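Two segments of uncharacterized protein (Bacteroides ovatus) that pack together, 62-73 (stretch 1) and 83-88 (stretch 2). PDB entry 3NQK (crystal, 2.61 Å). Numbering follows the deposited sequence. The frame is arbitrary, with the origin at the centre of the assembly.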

# COMPACT_ATOMS: atom_id res chain seq x y z
N ALA A 62 -10.59 7.76 23.51
CA ALA A 62 -9.89 7.69 24.80
C ALA A 62 -9.33 6.30 25.03
O ALA A 62 -9.88 5.30 24.55
CB ALA A 62 -10.84 8.08 25.94
N VAL A 63 -8.20 6.25 25.74
CA VAL A 63 -7.62 5.00 26.15
C VAL A 63 -8.58 4.36 27.16
O VAL A 63 -9.16 5.05 27.98
CB VAL A 63 -6.24 5.22 26.77
CG1 VAL A 63 -5.64 3.91 27.27
CG2 VAL A 63 -5.31 5.90 25.76
N ASP A 64 -8.79 3.05 27.05
CA ASP A 64 -9.78 2.35 27.89
C ASP A 64 -9.11 1.29 28.77
O ASP A 64 -9.05 0.11 28.40
CB ASP A 64 -10.87 1.72 27.03
CG ASP A 64 -11.99 1.09 27.87
OD1 ASP A 64 -12.04 1.31 29.10
OD2 ASP A 64 -12.84 0.39 27.28
N LYS A 65 -8.67 1.71 29.94
CA LYS A 65 -8.01 0.83 30.88
C LYS A 65 -8.85 -0.44 31.15
O LYS A 65 -8.35 -1.59 31.02
CB LYS A 65 -7.76 1.60 32.20
CG LYS A 65 -6.69 1.00 33.14
CD LYS A 65 -6.45 1.90 34.39
N ASP A 66 -10.16 -0.23 31.42
CA ASP A 66 -11.05 -1.31 31.92
C ASP A 66 -11.29 -2.46 30.96
O ASP A 66 -11.32 -3.61 31.37
CB ASP A 66 -12.40 -0.72 32.37
CG ASP A 66 -12.27 0.19 33.59
OD1 ASP A 66 -11.24 0.11 34.30
OD2 ASP A 66 -13.20 0.99 33.83
N THR A 67 -11.52 -2.17 29.69
CA THR A 67 -11.81 -3.23 28.73
C THR A 67 -10.67 -4.26 28.68
O THR A 67 -10.91 -5.46 28.62
CB THR A 67 -12.05 -2.69 27.32
OG1 THR A 67 -13.32 -2.01 27.28
CG2 THR A 67 -12.05 -3.81 26.31
N LEU A 68 -9.44 -3.77 28.75
CA LEU A 68 -8.28 -4.63 28.69
C LEU A 68 -8.22 -5.56 29.88
O LEU A 68 -8.02 -6.75 29.72
CB LEU A 68 -7.01 -3.80 28.62
CG LEU A 68 -5.74 -4.57 28.26
CD1 LEU A 68 -5.89 -5.30 26.95
CD2 LEU A 68 -4.56 -3.61 28.20
N LYS A 69 -8.38 -5.02 31.07
CA LYS A 69 -8.38 -5.85 32.27
C LYS A 69 -9.46 -6.95 32.16
O LYS A 69 -9.20 -8.13 32.47
CB LYS A 69 -8.63 -5.00 33.52
CG LYS A 69 -8.46 -5.77 34.85
CD LYS A 69 -8.98 -4.95 36.06
CE LYS A 69 -9.00 -5.80 37.34
NZ LYS A 69 -9.73 -5.11 38.44
N THR A 70 -10.65 -6.56 31.72
CA THR A 70 -11.74 -7.52 31.57
C THR A 70 -11.34 -8.65 30.64
O THR A 70 -11.53 -9.81 30.96
CB THR A 70 -13.02 -6.83 31.03
OG1 THR A 70 -13.79 -6.36 32.13
CG2 THR A 70 -13.88 -7.81 30.21
N LEU A 71 -10.77 -8.30 29.49
CA LEU A 71 -10.34 -9.30 28.52
C LEU A 71 -9.38 -10.29 29.16
O LEU A 71 -9.59 -11.49 29.11
CB LEU A 71 -9.67 -8.63 27.34
CG LEU A 71 -9.27 -9.59 26.22
CD1 LEU A 71 -10.51 -10.21 25.60
CD2 LEU A 71 -8.45 -8.86 25.15
N ASN A 72 -8.32 -9.78 29.78
CA ASN A 72 -7.32 -10.63 30.43
C ASN A 72 -7.95 -11.66 31.35
O ASN A 72 -7.53 -12.81 31.37
CB ASN A 72 -6.32 -9.79 31.21
CG ASN A 72 -5.26 -9.16 30.33
OD1 ASN A 72 -4.98 -9.64 29.22
ND2 ASN A 72 -4.63 -8.10 30.82
N ILE A 73 -8.94 -11.23 32.14
CA ILE A 73 -9.60 -12.14 33.09
C ILE A 73 -10.42 -13.17 32.38
O ILE A 73 -10.45 -14.33 32.77
CB ILE A 73 -10.53 -11.38 34.05
CG1 ILE A 73 -9.72 -10.59 35.07
CG2 ILE A 73 -11.48 -12.36 34.77
CD1 ILE A 73 -10.58 -9.79 36.06
N LEU A 83 0.26 -14.65 31.10
CA LEU A 83 -0.29 -14.61 29.74
C LEU A 83 -1.06 -13.31 29.45
O LEU A 83 -1.57 -13.13 28.35
CB LEU A 83 -1.24 -15.78 29.51
CG LEU A 83 -0.73 -17.20 29.70
CD1 LEU A 83 -1.87 -18.21 29.43
CD2 LEU A 83 0.45 -17.49 28.79
N TRP A 84 -1.15 -12.42 30.43
CA TRP A 84 -1.96 -11.20 30.30
C TRP A 84 -1.39 -10.20 29.32
O TRP A 84 -0.18 -10.09 29.15
CB TRP A 84 -2.09 -10.50 31.65
CG TRP A 84 -3.13 -11.03 32.52
CD1 TRP A 84 -3.54 -12.33 32.61
CD2 TRP A 84 -3.81 -10.32 33.55
NE1 TRP A 84 -4.48 -12.45 33.59
CE2 TRP A 84 -4.66 -11.24 34.19
CE3 TRP A 84 -3.80 -8.99 33.97
CZ2 TRP A 84 -5.51 -10.87 35.23
CZ3 TRP A 84 -4.66 -8.61 35.00
CH2 TRP A 84 -5.50 -9.54 35.62
N TYR A 85 -2.27 -9.43 28.72
CA TYR A 85 -1.87 -8.30 27.93
C TYR A 85 -1.53 -7.15 28.87
O TYR A 85 -2.07 -7.07 29.98
CB TYR A 85 -3.00 -7.90 27.00
CG TYR A 85 -3.32 -8.92 25.95
CD1 TYR A 85 -2.44 -9.17 24.92
CD2 TYR A 85 -4.53 -9.60 25.97
CE1 TYR A 85 -2.74 -10.11 23.94
CE2 TYR A 85 -4.84 -10.53 24.99
CZ TYR A 85 -3.93 -10.77 23.97
OH TYR A 85 -4.23 -11.68 22.98
N THR A 86 -0.65 -6.27 28.45
CA THR A 86 -0.25 -5.17 29.27
C THR A 86 -0.52 -3.86 28.56
O THR A 86 -0.18 -3.69 27.40
CB THR A 86 1.20 -5.26 29.61
OG1 THR A 86 1.43 -6.50 30.29
CG2 THR A 86 1.62 -4.09 30.52
N GLU A 87 -1.17 -2.93 29.25
CA GLU A 87 -1.53 -1.66 28.67
C GLU A 87 -0.28 -0.93 28.25
O GLU A 87 0.64 -0.83 29.01
CB GLU A 87 -2.32 -0.82 29.65
CG GLU A 87 -2.77 0.52 29.09
CD GLU A 87 -3.51 1.37 30.10
OE1 GLU A 87 -4.05 0.81 31.08
OE2 GLU A 87 -3.56 2.60 29.91
N MSE A 88 -0.26 -0.45 27.02
CA MSE A 88 0.90 0.27 26.53
C MSE A 88 1.17 1.51 27.37
O MSE A 88 0.25 2.19 27.84
CB MSE A 88 0.71 0.67 25.09
CG MSE A 88 1.95 1.19 24.47
SE MSE A 88 1.93 0.86 22.61
CE MSE A 88 3.73 1.42 22.16

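Stretch 1 leaves a strand at Val63, turns at Asp64 and runs as a helix from Lys65 onward. From Trp84 onward stretch 2 is extended, and it lies along one side of this helix. The two run in opposite directions: Lys65 is nearest Glu87 at one end, and Asn72 is nearest Trp84 at the other.

Val63 points toward stretch 2, and its CG1 lies 3.6 Å from Glu87 OE2. Asp64 faces away and serves the helix instead. It sits at the N-cap position, and its OD2 accepts a very short hydrogen bond of 2.4 Å from Thr67 OG1. Lys65 CG packs 3.4 Å from Glu87 OE1. The lysine is not modelled beyond CD, so the contact seen here is made by the aliphatic part of its chain.

Leu68 is buried and points toward stretch 2. Its CD1 is 3.9 Å from Tyr85 CB, while its CD2 is 3.6 Å from Glu87 N and 3.9 Å from Glu87 CB. The two methyl groups thus span neighbouring parts of the extended chain. Leu71 starts out sideways, but its end comes nearer, with CD2 4.0 Å from Tyr85 CE2.

Asn72 is the polar centre of the contact. Its OD1 accepts a hydrogen bond from Tyr85 N at 2.8 Å, and its ND2 donates one to Tyr85 O at 2.9 Å. One amide side chain therefore satisfies both backbone polar groups of a single residue. The same side chain also meets an aromatic ring: Asn72 CB sits over one face of Trp84, 3.6 Å from the centroid of the five-membered ring, in a CH-pi contact.

Ile73 adds a looser apolar contact, with CG1 4.2 Å from Trp84 CZ2.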